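Local atomic coordinates of genome polyprotein (Rhinovirus C, PDB entry 6KU8), a protein that probably cleaves the viral polyprotein as its 3C cysteine protease, here bound to the peptide-like inhibitor rupintrivir. Residues S101-F112 / T145-N156; V117-G126 / R137-T145. All coordinates share one frame; numbering follows the deposited sequence.

Interaction 1: S101-F112 / T145-N156. With AG7 (4-{2-(4-fluoro-benzyl)-6-methyl-5-[(5-methyl-isoxazole-3-carbonyl)-amino]-4-oxo-heptanoylamino}-5-(2-oxo-pyrrolidin-3-yl)-pentanoic acid ethyl ester), chain B.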
loop_
_atom_site.group_PDB
_atom_site.type_symbol
_atom_site.label_atom_id
_atom_site.label_comp_id
_atom_site.label_asym_id
_atom_site.label_seq_id
_atom_site.Cartn_x
_atom_site.Cartn_y
_atom_site.Cartn_z
ATOM N N SER A 101 13.355 -10.837 4.281
ATOM C CA SER A 101 13.314 -12.069 3.508
ATOM C C SER A 101 11.909 -12.672 3.538
ATOM O O SER A 101 11.090 -12.379 4.421
ATOM C CB SER A 101 14.353 -13.083 4.027
ATOM O OG SER A 101 14.121 -13.414 5.379
ATOM N N ASN A 102 11.624 -13.482 2.519
ATOM C CA ASN A 102 10.408 -14.293 2.465
ATOM C C ASN A 102 9.145 -13.441 2.612
ATOM O O ASN A 102 8.202 -13.792 3.329
ATOM C CB ASN A 102 10.458 -15.397 3.527
ATOM C CG ASN A 102 11.709 -16.253 3.416
ATOM O OD1 ASN A 102 12.620 -16.153 4.234
ATOM N ND2 ASN A 102 11.756 -17.096 2.400
ATOM N N MET A 103 9.124 -12.318 1.900
ATOM C CA MET A 103 7.958 -11.451 1.858
ATOM C C MET A 103 6.933 -11.941 0.840
ATOM O O MET A 103 7.254 -12.629 -0.134
ATOM C CB MET A 103 8.371 -10.017 1.523
ATOM C CG MET A 103 8.853 -9.233 2.733
ATOM S SD MET A 103 7.451 -8.934 3.829
ATOM C CE MET A 103 8.292 -8.656 5.396
ATOM N N HIS A 104 5.683 -11.545 1.062
ATOM C CA HIS A 104 4.572 -11.866 0.180
ATOM C C HIS A 104 3.941 -10.582 -0.349
ATOM O O HIS A 104 3.984 -9.535 0.305
ATOM C CB HIS A 104 3.499 -12.696 0.914
ATOM C CG HIS A 104 3.921 -14.102 1.222
ATOM N ND1 HIS A 104 3.185 -15.200 0.829
ATOM C CD2 HIS A 104 5.011 -14.589 1.862
ATOM C CE1 HIS A 104 3.800 -16.302 1.222
ATOM N NE2 HIS A 104 4.909 -15.959 1.850
ATOM N N LEU A 105 3.362 -10.664 -1.540
ATOM C CA LEU A 105 2.461 -9.627 -2.032
ATOM C C LEU A 105 1.046 -10.177 -1.959
ATOM O O LEU A 105 0.783 -11.281 -2.450
ATOM C CB LEU A 105 2.807 -9.208 -3.464
ATOM C CG LEU A 105 1.821 -8.266 -4.190
ATOM C CD1 LEU A 105 1.568 -7.059 -3.369
ATOM C CD2 LEU A 105 2.365 -7.849 -5.558
ATOM N N ALA A 106 0.144 -9.430 -1.322
ATOM C CA ALA A 106 -1.239 -9.873 -1.174
ATOM C C ALA A 106 -2.165 -8.726 -1.533
ATOM O O ALA A 106 -1.936 -7.583 -1.123
ATOM C CB ALA A 106 -1.535 -10.372 0.248
ATOM N N THR A 107 -3.194 -9.031 -2.312
ATOM C CA THR A 107 -4.192 -8.041 -2.657
ATOM C C THR A 107 -5.507 -8.763 -2.884
ATOM O O THR A 107 -5.572 -10.000 -2.885
ATOM C CB THR A 107 -3.770 -7.242 -3.893
ATOM O OG1 THR A 107 -4.607 -6.087 -4.027
ATOM C CG2 THR A 107 -3.851 -8.117 -5.140
ATOM N N ASN A 108 -6.569 -7.982 -3.065
ATOM C CA ASN A 108 -7.873 -8.555 -3.391
ATOM C C ASN A 108 -8.597 -7.603 -4.319
ATOM O O ASN A 108 -9.117 -6.576 -3.886
ATOM C CB ASN A 108 -8.729 -8.826 -2.167
ATOM C CG ASN A 108 -9.996 -9.545 -2.539
ATOM O OD1 ASN A 108 -9.967 -10.437 -3.390
ATOM N ND2 ASN A 108 -11.118 -9.143 -1.959
ATOM N N VAL A 109 -8.693 -7.999 -5.580
ATOM C CA VAL A 109 -9.090 -7.095 -6.640
ATOM C C VAL A 109 -9.660 -7.979 -7.743
ATOM O O VAL A 109 -9.475 -9.199 -7.730
ATOM C CB VAL A 109 -7.838 -6.253 -7.015
ATOM C CG1 VAL A 109 -7.271 -6.526 -8.387
ATOM C CG2 VAL A 109 -8.020 -4.779 -6.645
ATOM N N THR A 110 -10.450 -7.388 -8.645
ATOM C CA THR A 110 -11.198 -8.221 -9.592
ATOM C C THR A 110 -10.261 -9.094 -10.425
ATOM O O THR A 110 -10.547 -10.277 -10.667
ATOM C CB THR A 110 -12.070 -7.364 -10.517
ATOM O OG1 THR A 110 -12.941 -6.531 -9.741
ATOM C CG2 THR A 110 -12.920 -8.273 -11.423
ATOM N N LYS A 111 -9.140 -8.528 -10.872
ATOM C CA LYS A 111 -8.171 -9.272 -11.675
ATOM C C LYS A 111 -7.369 -10.255 -10.841
ATOM O O LYS A 111 -6.889 -11.262 -11.370
ATOM C CB LYS A 111 -7.188 -8.312 -12.357
ATOM C CG LYS A 111 -7.740 -7.564 -13.559
ATOM C CD LYS A 111 -7.102 -6.185 -13.668
ATOM C CE LYS A 111 -7.219 -5.618 -15.078
ATOM N NZ LYS A 111 -6.949 -4.155 -15.080
ATOM N N PHE A 112 -7.187 -9.967 -9.556
ATOM C CA PHE A 112 -6.318 -10.753 -8.681
ATOM C C PHE A 112 -7.068 -10.991 -7.387
ATOM O O PHE A 112 -6.807 -10.347 -6.364
ATOM C CB PHE A 112 -4.990 -10.040 -8.440
ATOM C CG PHE A 112 -4.270 -9.738 -9.698
ATOM C CD1 PHE A 112 -4.244 -8.446 -10.204
ATOM C CD2 PHE A 112 -3.662 -10.767 -10.413
ATOM C CE1 PHE A 112 -3.579 -8.175 -11.391
ATOM C CE2 PHE A 112 -3.004 -10.509 -11.600
ATOM C CZ PHE A 112 -2.967 -9.217 -12.093
ATOM N N THR A 145 5.692 -8.291 -10.950
ATOM C CA THR A 145 4.384 -7.782 -10.582
ATOM C C THR A 145 3.685 -7.194 -11.806
ATOM O O THR A 145 4.321 -6.768 -12.774
ATOM C CB THR A 145 4.530 -6.721 -9.491
ATOM O OG1 THR A 145 5.417 -5.703 -9.955
ATOM C CG2 THR A 145 5.115 -7.340 -8.203
ATOM N N LYS A 146 2.356 -7.137 -11.735
ATOM C CA LYS A 146 1.517 -6.826 -12.885
ATOM C C LYS A 146 0.641 -5.606 -12.638
ATOM O O LYS A 146 0.313 -5.292 -11.488
ATOM C CB LYS A 146 0.614 -8.012 -13.238
ATOM C CG LYS A 146 1.371 -9.239 -13.724
ATOM C CD LYS A 146 0.429 -10.337 -14.191
ATOM C CE LYS A 146 1.213 -11.512 -14.779
ATOM N NZ LYS A 146 2.066 -11.072 -15.934
ATOM N N PRO A 147 0.233 -4.906 -13.699
ATOM C CA PRO A 147 -0.783 -3.860 -13.533
ATOM C C PRO A 147 -2.003 -4.432 -12.820
ATOM O O PRO A 147 -2.380 -5.587 -13.030
ATOM C CB PRO A 147 -1.108 -3.444 -14.973
ATOM C CG PRO A 147 0.129 -3.803 -15.756
ATOM C CD PRO A 147 0.706 -5.022 -15.095
ATOM N N GLY A 148 -2.611 -3.617 -11.955
ATOM C CA GLY A 148 -3.739 -4.032 -11.152
ATOM C C GLY A 148 -3.390 -4.532 -9.759
ATOM O O GLY A 148 -4.292 -4.707 -8.938
ATOM N N GLN A 149 -2.112 -4.750 -9.463
ATOM C CA GLN A 149 -1.698 -5.180 -8.140
ATOM C C GLN A 149 -1.304 -4.015 -7.238
ATOM O O GLN A 149 -0.879 -4.245 -6.105
ATOM C CB GLN A 149 -0.545 -6.177 -8.259
ATOM C CG GLN A 149 -0.954 -7.443 -8.984
ATOM C CD GLN A 149 0.198 -8.374 -9.208
ATOM O OE1 GLN A 149 1.361 -7.970 -9.136
ATOM N NE2 GLN A 149 -0.110 -9.646 -9.468
ATOM N N CYS A 150 -1.443 -2.774 -7.701
ATOM C CA CYS A 150 -1.053 -1.656 -6.857
ATOM C C CYS A 150 -1.928 -1.587 -5.612
ATOM O O CYS A 150 -3.111 -1.947 -5.628
ATOM C CB CYS A 150 -1.111 -0.340 -7.622
ATOM S SG CYS A 150 0.411 -0.084 -8.564
ATOM N N GLY A 151 -1.331 -1.074 -4.538
ATOM C CA GLY A 151 -1.921 -1.094 -3.229
ATOM C C GLY A 151 -1.756 -2.405 -2.508
ATOM O O GLY A 151 -1.875 -2.436 -1.279
ATOM N N GLY A 152 -1.455 -3.487 -3.224
ATOM C CA GLY A 152 -1.225 -4.762 -2.578
ATOM C C GLY A 152 -0.275 -4.595 -1.410
ATOM O O GLY A 152 0.649 -3.783 -1.476
ATOM N N VAL A 153 -0.469 -5.354 -0.374
ATOM C CA VAL A 153 0.364 -5.307 0.789
ATOM C C VAL A 153 1.618 -6.184 0.639
ATOM O O VAL A 153 1.529 -7.263 0.174
ATOM C CB VAL A 153 -0.397 -5.760 2.046
ATOM C CG1 VAL A 153 0.445 -5.546 3.261
ATOM C CG2 VAL A 153 -1.735 -5.070 2.209
ATOM N N ILE A 154 2.773 -5.664 1.006
ATOM C CA ILE A 154 4.000 -6.431 1.023
ATOM C C ILE A 154 4.233 -6.755 2.500
ATOM O O ILE A 154 4.516 -5.878 3.264
ATOM C CB ILE A 154 5.192 -5.680 0.440
ATOM C CG1 ILE A 154 4.939 -5.224 -0.994
ATOM C CG2 ILE A 154 6.453 -6.504 0.587
ATOM C CD1 ILE A 154 4.611 -6.273 -1.977
ATOM N N ALA A 155 4.110 -8.027 2.839
ATOM C CA ALA A 155 4.202 -8.487 4.208
ATOM C C ALA A 155 4.393 -9.969 4.434
ATOM O O ALA A 155 4.313 -10.737 3.517
ATOM C CB ALA A 155 2.931 -8.114 4.926
ATOM N N ASN A 156 4.709 -10.308 5.677
ATOM C CA ASN A 156 4.693 -11.697 6.130
ATOM C C ASN A 156 4.322 -11.663 7.609
ATOM O O ASN A 156 3.963 -10.609 8.134
ATOM C CB ASN A 156 6.028 -12.398 5.826
ATOM C CG ASN A 156 7.214 -11.772 6.560
ATOM O OD1 ASN A 156 7.046 -11.060 7.548
ATOM N ND2 ASN A 156 8.420 -12.040 6.070
HETATM C C01 AG7 B . 4.399 2.133 -13.365
HETATM C C02 AG7 B . 3.213 3.057 -13.155
HETATM O O03 AG7 B . 4.578 1.088 -12.806
HETATM C C04 AG7 B . 2.436 2.823 -11.866
HETATM C C05 AG7 B . 1.623 4.097 -11.711
HETATM C C06 AG7 B . 2.485 5.225 -11.125
HETATM C C07 AG7 B . 3.226 5.005 -9.974
HETATM C C08 AG7 B . 4.006 6.019 -9.442
HETATM C C09 AG7 B . 4.057 7.263 -10.060
HETATM C C10 AG7 B . 3.319 7.489 -11.213
HETATM C C11 AG7 B . 2.535 6.473 -11.747
HETATM N N12 AG7 B . 1.417 0.529 -11.110
HETATM C C13 AG7 B . 0.648 -0.661 -11.517
HETATM C C14 AG7 B . 1.566 -1.825 -11.181
HETATM C C15 AG7 B . 2.749 -1.897 -12.220
HETATM C C16 AG7 B . 3.469 -3.333 -12.068
HETATM N N17 AG7 B . 3.785 -3.771 -13.277
HETATM O O18 AG7 B . 3.679 -3.885 -11.041
HETATM C C19 AG7 B . -0.766 -0.884 -10.966
HETATM C C20 AG7 B . -1.473 0.456 -10.709
HETATM C C21 AG7 B . -2.297 0.544 -11.973
HETATM O O22 AG7 B . -2.498 1.760 -12.619
HETATM O O23 AG7 B . -2.727 -0.467 -12.412
HETATM C C47 AG7 B . 1.610 1.562 -12.113
HETATM O O48 AG7 B . 1.119 1.399 -13.178
HETATM C C50 AG7 B . -3.238 1.600 -13.791
HETATM C C53 AG7 B . -3.725 2.976 -14.241
HETATM C C57 AG7 B . 5.340 2.719 -14.400
HETATM N N58 AG7 B . 6.533 1.965 -14.434
HETATM C C59 AG7 B . 7.748 2.654 -14.698
HETATM O O60 AG7 B . 7.882 3.823 -14.883
HETATM C C78 AG7 B . 4.728 2.636 -15.800
HETATM C C81 AG7 B . 5.537 3.397 -16.858
HETATM F F1 AG7 B . 4.836 8.258 -9.530
HETATM C C82 AG7 B . 4.582 1.164 -16.199
HETATM C C83 AG7 B . 3.332 -2.760 -14.317
HETATM C C84 AG7 B . 2.329 -1.825 -13.494
HETATM C C1 AG7 B . 8.849 1.662 -14.735
HETATM O O HOH W 1 11.021 -11.111 7.009
HETATM O O HOH W 2 -4.352 -4.482 -6.218
#

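Interaction 2: V117-G126 / R137-T145. With AG7 (4-{2-(4-fluoro-benzyl)-6-methyl-5-[(5-methyl-isoxazole-3-carbonyl)-amino]-4-oxo-heptanoylamino}-5-(2-oxo-pyrrolidin-3-yl)-pentanoic acid ethyl ester), chain B.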
loop_
_atom_site.group_PDB
_atom_site.type_symbol
_atom_site.label_atom_id
_atom_site.label_comp_id
_atom_site.label_asym_id
_atom_site.label_seq_id
_atom_site.Cartn_x
_atom_site.Cartn_y
_atom_site.Cartn_z
ATOM N N VAL A 117 1.231 -14.044 -3.161
ATOM C CA VAL A 117 2.362 -14.620 -3.875
ATOM C C VAL A 117 3.631 -14.257 -3.117
ATOM O O VAL A 117 3.719 -13.196 -2.488
ATOM C CB VAL A 117 2.409 -14.131 -5.346
ATOM C CG1 VAL A 117 2.667 -12.638 -5.407
ATOM C CG2 VAL A 117 3.448 -14.885 -6.120
ATOM N N GLU A 118 4.615 -15.154 -3.147
ATOM C CA GLU A 118 5.886 -14.856 -2.493
ATOM C C GLU A 118 6.747 -14.013 -3.427
ATOM O O GLU A 118 7.095 -14.455 -4.528
ATOM C CB GLU A 118 6.623 -16.131 -2.087
ATOM C CG GLU A 118 7.879 -15.802 -1.259
ATOM C CD GLU A 118 8.474 -17.007 -0.560
ATOM O OE1 GLU A 118 7.855 -18.101 -0.624
ATOM O OE2 GLU A 118 9.557 -16.846 0.050
ATOM N N VAL A 119 7.088 -12.789 -3.010
ATOM C CA VAL A 119 8.008 -11.994 -3.830
ATOM C C VAL A 119 9.454 -12.179 -3.401
ATOM O O VAL A 119 10.364 -11.703 -4.096
ATOM C CB VAL A 119 7.649 -10.496 -3.818
ATOM C CG1 VAL A 119 6.203 -10.300 -4.291
ATOM C CG2 VAL A 119 7.848 -9.904 -2.423
ATOM N N GLY A 120 9.701 -12.864 -2.288
ATOM C CA GLY A 120 11.061 -13.129 -1.874
ATOM C C GLY A 120 11.661 -12.013 -1.047
ATOM O O GLY A 120 10.987 -11.420 -0.197
ATOM N N THR A 121 12.930 -11.716 -1.293
ATOM C CA THR A 121 13.642 -10.708 -0.519
ATOM C C THR A 121 13.264 -9.312 -0.991
ATOM O O THR A 121 13.123 -9.055 -2.193
ATOM C CB THR A 121 15.155 -10.908 -0.636
ATOM O OG1 THR A 121 15.501 -12.173 -0.078
ATOM C CG2 THR A 121 15.921 -9.813 0.105
ATOM N N VAL A 122 13.078 -8.416 -0.029
ATOM C CA VAL A 122 12.719 -7.034 -0.279
ATOM C C VAL A 122 13.868 -6.181 0.246
ATOM O O VAL A 122 14.245 -6.303 1.418
ATOM C CB VAL A 122 11.385 -6.677 0.402
ATOM C CG1 VAL A 122 11.124 -5.183 0.354
ATOM C CG2 VAL A 122 10.218 -7.503 -0.184
ATOM N N ILE A 123 14.418 -5.322 -0.606
ATOM C CA ILE A 123 15.599 -4.542 -0.236
ATOM C C ILE A 123 15.335 -3.051 -0.387
ATOM O O ILE A 123 14.724 -2.623 -1.380
ATOM C CB ILE A 123 16.828 -4.942 -1.076
ATOM C CG1 ILE A 123 16.652 -4.458 -2.518
ATOM C CG2 ILE A 123 17.070 -6.445 -1.002
ATOM C CD1 ILE A 123 17.825 -4.746 -3.442
ATOM N N PRO A 124 15.801 -2.218 0.545
ATOM C CA PRO A 124 15.701 -0.772 0.337
ATOM C C PRO A 124 16.440 -0.397 -0.933
ATOM O O PRO A 124 17.554 -0.860 -1.185
ATOM C CB PRO A 124 16.363 -0.177 1.588
ATOM C CG PRO A 124 16.157 -1.239 2.640
ATOM C CD PRO A 124 16.355 -2.542 1.872
ATOM N N TYR A 125 15.796 0.417 -1.754
ATOM C CA TYR A 125 16.328 0.693 -3.074
ATOM C C TYR A 125 16.444 2.173 -3.390
ATOM O O TYR A 125 17.116 2.527 -4.364
ATOM C CB TYR A 125 15.467 -0.007 -4.139
ATOM C CG TYR A 125 16.117 -0.069 -5.511
ATOM C CD1 TYR A 125 17.185 -0.924 -5.762
ATOM C CD2 TYR A 125 15.648 0.719 -6.553
ATOM C CE1 TYR A 125 17.778 -0.984 -7.030
ATOM C CE2 TYR A 125 16.227 0.673 -7.811
ATOM C CZ TYR A 125 17.292 -0.175 -8.044
ATOM O OH TYR A 125 17.851 -0.208 -9.303
ATOM N N GLY A 126 15.839 3.050 -2.607
ATOM C CA GLY A 126 16.030 4.463 -2.822
ATOM C C GLY A 126 14.999 5.080 -3.738
ATOM O O GLY A 126 13.820 4.703 -3.719
ATOM N N ARG A 137 12.137 6.363 -1.179
ATOM C CA ARG A 137 11.906 5.380 -0.118
ATOM C C ARG A 137 11.242 4.106 -0.637
ATOM O O ARG A 137 10.395 3.511 0.036
ATOM C CB ARG A 137 11.080 5.987 1.013
ATOM C CG ARG A 137 11.733 7.226 1.659
ATOM C CD ARG A 137 10.879 7.796 2.780
ATOM N NE ARG A 137 11.551 8.900 3.457
ATOM C CZ ARG A 137 10.957 9.771 4.266
ATOM N NH1 ARG A 137 9.660 9.669 4.527
ATOM N NH2 ARG A 137 11.667 10.759 4.805
ATOM N N LEU A 138 11.632 3.674 -1.832
ATOM C CA LEU A 138 11.095 2.448 -2.410
ATOM C C LEU A 138 11.870 1.233 -1.921
ATOM O O LEU A 138 13.086 1.299 -1.721
ATOM C CB LEU A 138 11.149 2.502 -3.935
ATOM C CG LEU A 138 10.133 3.456 -4.558
ATOM C CD1 LEU A 138 10.427 3.566 -6.047
ATOM C CD2 LEU A 138 8.715 2.947 -4.292
ATOM N N LEU A 139 11.148 0.128 -1.720
ATOM C CA LEU A 139 11.724 -1.197 -1.532
ATOM C C LEU A 139 11.515 -1.979 -2.832
ATOM O O LEU A 139 10.472 -1.839 -3.477
ATOM C CB LEU A 139 11.066 -1.919 -0.348
ATOM C CG LEU A 139 10.916 -1.140 0.968
ATOM C CD1 LEU A 139 10.192 -1.961 2.047
ATOM C CD2 LEU A 139 12.282 -0.670 1.438
ATOM N N LYS A 140 12.516 -2.766 -3.245
ATOM C CA LYS A 140 12.440 -3.473 -4.521
ATOM C C LYS A 140 12.436 -4.979 -4.301
ATOM O O LYS A 140 13.101 -5.489 -3.392
ATOM C CB LYS A 140 13.602 -3.088 -5.453
ATOM C CG LYS A 140 13.446 -3.633 -6.896
ATOM C CD LYS A 140 14.567 -4.561 -7.337
ATOM C CE LYS A 140 15.239 -5.271 -6.198
ATOM N NZ LYS A 140 16.518 -5.928 -6.616
ATOM N N TYR A 141 11.665 -5.694 -5.133
ATOM C CA TYR A 141 11.634 -7.148 -5.072
ATOM C C TYR A 141 11.737 -7.708 -6.486
ATOM O O TYR A 141 11.172 -7.147 -7.432
ATOM C CB TYR A 141 10.362 -7.683 -4.352
ATOM C CG TYR A 141 9.204 -6.692 -4.321
ATOM C CD1 TYR A 141 8.110 -6.832 -5.163
ATOM C CD2 TYR A 141 9.219 -5.616 -3.449
ATOM C CE1 TYR A 141 7.058 -5.909 -5.138
ATOM C CE2 TYR A 141 8.192 -4.692 -3.423
ATOM C CZ TYR A 141 7.117 -4.843 -4.266
ATOM O OH TYR A 141 6.093 -3.927 -4.225
ATOM N N ASN A 142 12.484 -8.806 -6.624
ATOM C CA ASN A 142 12.681 -9.463 -7.921
ATOM C C ASN A 142 11.497 -10.388 -8.194
ATOM O O ASN A 142 11.578 -11.610 -8.079
ATOM C CB ASN A 142 14.001 -10.227 -7.946
ATOM C CG ASN A 142 15.207 -9.314 -7.743
ATOM O OD1 ASN A 142 15.258 -8.207 -8.285
ATOM N ND2 ASN A 142 16.176 -9.769 -6.959
ATOM N N TYR A 143 10.366 -9.772 -8.543
ATOM C CA TYR A 143 9.163 -10.498 -8.898
ATOM C C TYR A 143 8.441 -9.715 -9.986
ATOM O O TYR A 143 8.356 -8.484 -9.894
ATOM C CB TYR A 143 8.248 -10.696 -7.682
ATOM C CG TYR A 143 7.015 -11.498 -7.997
ATOM C CD1 TYR A 143 6.996 -12.884 -7.847
ATOM C CD2 TYR A 143 5.878 -10.876 -8.476
ATOM C CE1 TYR A 143 5.857 -13.620 -8.153
ATOM C CE2 TYR A 143 4.745 -11.595 -8.800
ATOM C CZ TYR A 143 4.732 -12.964 -8.635
ATOM O OH TYR A 143 3.581 -13.657 -8.951
ATOM N N PRO A 144 7.907 -10.398 -11.043
ATOM C CA PRO A 144 7.265 -9.661 -12.159
ATOM C C PRO A 144 5.827 -9.263 -11.849
ATOM O O PRO A 144 4.845 -9.799 -12.382
ATOM C CB PRO A 144 7.375 -10.661 -13.320
ATOM C CG PRO A 144 7.365 -12.017 -12.648
ATOM C CD PRO A 144 8.120 -11.824 -11.358
ATOM N N THR A 145 5.692 -8.291 -10.950
ATOM C CA THR A 145 4.384 -7.782 -10.582
ATOM C C THR A 145 3.685 -7.194 -11.806
ATOM O O THR A 145 4.321 -6.768 -12.774
ATOM C CB THR A 145 4.530 -6.721 -9.491
ATOM O OG1 THR A 145 5.417 -5.703 -9.955
ATOM C CG2 THR A 145 5.115 -7.340 -8.203
HETATM C C01 AG7 B . 4.399 2.133 -13.365
HETATM C C02 AG7 B . 3.213 3.057 -13.155
HETATM O O03 AG7 B . 4.578 1.088 -12.806
HETATM C C04 AG7 B . 2.436 2.823 -11.866
HETATM C C05 AG7 B . 1.623 4.097 -11.711
HETATM C C06 AG7 B . 2.485 5.225 -11.125
HETATM C C07 AG7 B . 3.226 5.005 -9.974
HETATM C C08 AG7 B . 4.006 6.019 -9.442
HETATM C C09 AG7 B . 4.057 7.263 -10.060
HETATM C C10 AG7 B . 3.319 7.489 -11.213
HETATM C C11 AG7 B . 2.535 6.473 -11.747
HETATM N N12 AG7 B . 1.417 0.529 -11.110
HETATM C C13 AG7 B . 0.648 -0.661 -11.517
HETATM C C14 AG7 B . 1.566 -1.825 -11.181
HETATM C C15 AG7 B . 2.749 -1.897 -12.220
HETATM C C16 AG7 B . 3.469 -3.333 -12.068
HETATM N N17 AG7 B . 3.785 -3.771 -13.277
HETATM O O18 AG7 B . 3.679 -3.885 -11.041
HETATM C C19 AG7 B . -0.766 -0.884 -10.966
HETATM C C20 AG7 B . -1.473 0.456 -10.709
HETATM C C21 AG7 B . -2.297 0.544 -11.973
HETATM O O22 AG7 B . -2.498 1.760 -12.619
HETATM O O23 AG7 B . -2.727 -0.467 -12.412
HETATM C C47 AG7 B . 1.610 1.562 -12.113
HETATM O O48 AG7 B . 1.119 1.399 -13.178
HETATM C C50 AG7 B . -3.238 1.600 -13.791
HETATM C C53 AG7 B . -3.725 2.976 -14.241
HETATM C C57 AG7 B . 5.340 2.719 -14.400
HETATM N N58 AG7 B . 6.533 1.965 -14.434
HETATM C C59 AG7 B . 7.748 2.654 -14.698
HETATM O O60 AG7 B . 7.882 3.823 -14.883
HETATM C C78 AG7 B . 4.728 2.636 -15.800
HETATM C C81 AG7 B . 5.537 3.397 -16.858
HETATM F F1 AG7 B . 4.836 8.258 -9.530
HETATM C C82 AG7 B . 4.582 1.164 -16.199
HETATM C C83 AG7 B . 3.332 -2.760 -14.317
HETATM C C84 AG7 B . 2.329 -1.825 -13.494
HETATM C C1 AG7 B . 8.849 1.662 -14.735
HETATM O O HOH W 3 12.886 -10.559 -4.337
#

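Interaction 1: S101-F112 / T145-N156
F112 leans on Q149 where the loop after strand 103-107 meets the loop that carries C150. The glutamine's CG sits over one face of the phenyl ring, 3.9 Å from its centroid, in a CH-pi contact. Its amide NE2 lies over the same ring, shifted toward the rim, with the two planes 62° apart. P147 O meets the ring edge instead, in its plane, 3.3 Å from F112 CE1. The chain of Q149 is extended beyond CG, which carries its amide across the ring. The amide OE1 accepts the backbone N of K146 at 2.9 Å, from above the carbonyl plane, and L105 CD2 packs beside it. This bond spans the type II turn K146-Q149.

Further along, strands 103-107 and 153-156 pair antiparallel, with H104-A155 and A106-V153 as hydrogen-bonded pairs. Between them L105 and I154 share a face. L105 CG stands anti to the backbone N (chi1 172°), and its CD1 presses on I154 CD1 at a tight 3.4 Å. Its other methyl, CD2, reaches T145 CG2. At the far end M103 SD rests on the A155 backbone and CE touches the N156 amide. N156 ND2 gives a nearly straight bond to N102 O (3.3 Å, 166°) and another to a water on S101 O. N156 OD1 is taken by N159.

One water ties T107 OG1 to G148 O and C150 O. The G148 N-H gives a bond to the ester carbonyl O23 of the inhibitor (3.2 Å). C150 is probably the nucleophile of a Cys-His-Glu triad with H43 and E74. The contact thus braces its loop through an aromatic face, an internal amide bond and a water, consistent with a loop that forms the oxyanion hole, as in other 3C proteases.

Interaction 2: V117-G126 / R137-T145
Strands 117-126 and 138-141 run antiparallel, their short axes at 133°. I123 and K140 form a hydrogen-bonded pair, closed by K140 N to I123 O at 2.9 Å and I123 N to K140 O at 3.1 Å. Beyond P124 a classic beta bulge sets Y125 and G126 both against L138. L138 O takes a good bond from Y125 N and a weak one from G126 N, while L138 N returns to G126 O.

On one face V122 and L139 cross at about a right angle. V122 CG1 pushes against L139 CB at 3.3 Å, tighter than usual. V122 CG2 lies alongside the Y141 ring at CD2, and V119 meets that ring obliquely. The Y141 hydroxyl bonds H164 ND1. On the other face K140 folds back at chi2 and chi3. This lays CE and NZ beside I123 CD1 and lets NZ reach N142 OD1 at 3.1 Å. K140 CB packs on Y125 CB.

Past the paired strands, Y143 extends anti to its own N (chi1 -178°) and comes toward V117 from the opposite direction. V117 CG2 lies 3.1 Å from Y143 OH and also touches CE1. Nearer the strands, a water accepts from N142 N (2.9 Å) and donates to V119 O and T121 O.

The contact is mainly apolar and backbone-bonded. It anchors Y141, whose bond to H164 ND1 probably orients that imidazole so that NE2 can donate to the inhibitor's lactam.

Overall arrangement
The two interactions belong to one curled antiparallel sheet of the C-terminal half, and their centres lie about 11 Å apart. Strands 100-107 and 115-130 are neighbours in it: L105 N lies 2.7 Å from V117 O, and V119 N 2.9 Å from M103 O, both probable hydrogen bonds. T145 is shared. It ends 137-145 and starts the loop to C150, and it meets both polar atoms of the inhibitor's lactam amide: OG1 gives a bond to O18 (2.7 Å), and T145 O takes N17 (3.1 Å). Interaction 2 probably supports the lactam-binding wall through the Y141 OH to H164 ND1 bond, while interaction 1 holds the loop bearing C150.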